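PDB 6RXA: argininosuccinate lyase from Chelativorans sp., which catalyses C-N bond formation and cleavage as an engineered EDDS lyase of the aspartase/fumarase superfamily, giving chiral synthons for artificial dipeptide sweeteners enantioselectively. Local coordinates for the interface of chains A and B. Sequence-based numbering; all coordinates share one arbitrary frame. Chains: chain A/B, Argininosuccinate lyase.

The interface of chains A and B. Residues chain A 290, 293-294, 297; chain B 321-323.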
loop_
_atom_site.group_PDB
_atom_site.type_symbol
_atom_site.label_atom_id
_atom_site.label_comp_id
_atom_site.label_asym_id
_atom_site.label_seq_id
_atom_site.Cartn_x
_atom_site.Cartn_y
_atom_site.Cartn_z
ATOM N N MET A 290 -14.883 -22.217 -0.182
ATOM C CA MET A 290 -13.782 -21.901 0.715
ATOM C C MET A 290 -12.441 -21.907 -0.006
ATOM O O MET A 290 -11.556 -21.111 0.336
ATOM C CB MET A 290 -13.803 -22.910 1.861
ATOM C CG MET A 290 -12.830 -22.612 2.958
ATOM S SD MET A 290 -13.108 -21.024 3.762
ATOM C CE MET A 290 -12.808 -21.485 5.476
ATOM N N GLU A 293 -12.269 -18.464 -1.706
ATOM C CA GLU A 293 -12.105 -17.321 -0.815
ATOM C C GLU A 293 -10.729 -17.305 -0.170
ATOM O O GLU A 293 -10.122 -16.236 -0.033
ATOM C CB GLU A 293 -13.228 -17.269 0.215
ATOM C CG GLU A 293 -14.559 -16.878 -0.445
ATOM C CD GLU A 293 -15.571 -16.304 0.508
ATOM O OE1 GLU A 293 -16.511 -15.627 0.013
ATOM O OE2 GLU A 293 -15.465 -16.566 1.732
ATOM N N ARG A 294 -10.214 -18.468 0.237
ATOM C CA ARG A 294 -8.866 -18.480 0.800
ATOM C C ARG A 294 -7.806 -18.214 -0.264
ATOM O O ARG A 294 -6.729 -17.704 0.055
ATOM C CB ARG A 294 -8.600 -19.795 1.529
ATOM C CG ARG A 294 -9.334 -19.875 2.858
ATOM C CD ARG A 294 -9.170 -21.233 3.485
ATOM N NE ARG A 294 -9.672 -21.276 4.856
ATOM C CZ ARG A 294 -8.954 -20.952 5.929
ATOM N NH1 ARG A 294 -7.698 -20.540 5.807
ATOM N NH2 ARG A 294 -9.503 -21.036 7.132
ATOM N N LYS A 297 -7.826 -14.505 -0.461
ATOM C CA LYS A 297 -7.161 -13.991 0.733
ATOM C C LYS A 297 -5.648 -13.911 0.528
ATOM O O LYS A 297 -5.015 -12.910 0.891
ATOM C CB LYS A 297 -7.515 -14.866 1.934
ATOM C CG LYS A 297 -6.959 -14.402 3.281
ATOM C CD LYS A 297 -7.277 -15.459 4.338
ATOM C CE LYS A 297 -6.820 -15.099 5.710
ATOM N NZ LYS A 297 -7.166 -16.280 6.599
ATOM N N SER B 321 -17.143 -13.244 5.189
ATOM C CA SER B 321 -16.302 -13.708 4.102
ATOM C C SER B 321 -15.038 -14.311 4.685
ATOM O O SER B 321 -14.423 -13.722 5.574
ATOM C CB SER B 321 -15.911 -12.528 3.208
ATOM O OG SER B 321 -14.909 -12.879 2.268
ATOM N N ALA B 322 -14.637 -15.455 4.155
ATOM C CA ALA B 322 -13.362 -16.057 4.523
ATOM C C ALA B 322 -12.188 -15.460 3.755
ATOM O O ALA B 322 -11.049 -15.902 3.944
ATOM C CB ALA B 322 -13.435 -17.579 4.319
ATOM N N ALA B 323 -12.420 -14.463 2.905
ATOM C CA ALA B 323 -11.355 -13.839 2.133
ATOM C C ALA B 323 -10.711 -12.649 2.837
ATOM O O ALA B 323 -9.750 -12.082 2.307
ATOM C CB ALA B 323 -11.880 -13.355 0.770
HETATM O O HOH W 1 -16.275 -13.010 -0.069
HETATM O O HOH W 2 -10.011 -17.010 6.184
#
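A:Met290, an engineered residue in place of the natural aspartate, meets B:Ala322 through its sulfur: SD lies 3.5 Å from the methyl CB. CG is anti to the backbone N (chi1 -173°), and bends at the next two torsions bring the thioether alongside that methyl. This apolar centre belongs to the subunit interface of an aspartase/fumarase-family lyase, whose deposited assembly is a tetramer; helix 290-301 of chain A faces the loop B:Ser321 to B:Ala323. Two helical turns further along, A:Lys297 lays its aliphatic stem along the loop, with CB 4.0 Å from B:Ala323 CA. At the rim, A:Glu293 extends beyond CG and accepts a hydrogen bond from B:Ala322 N to its carboxylate OE2 at 2.8 Å. The angle at H is 149°, but the donor approaches from above the carboxylate, 37° out of its plane. The other oxygen, OE1, reaches water 1 at 2.6 Å, and that water joins the hydroxyl OG of B:Ser321 at 2.7 Å. The same OG accepts a hydrogen bond from B:Ala323 N at 3.0 Å, a second-shell bond that ties the loop back on itself and is likely to hold the hydroxyl towards the water. An alanine in place of A:Glu293 would probably leave B:Ala322 N without this acceptor and water 1 without its link to the helix. Beyond the stem, the extended A:Lys297 carries its terminal amine NZ to water 2, which bridges to the carbonyl O of B:Ala322 at 2.7 Å.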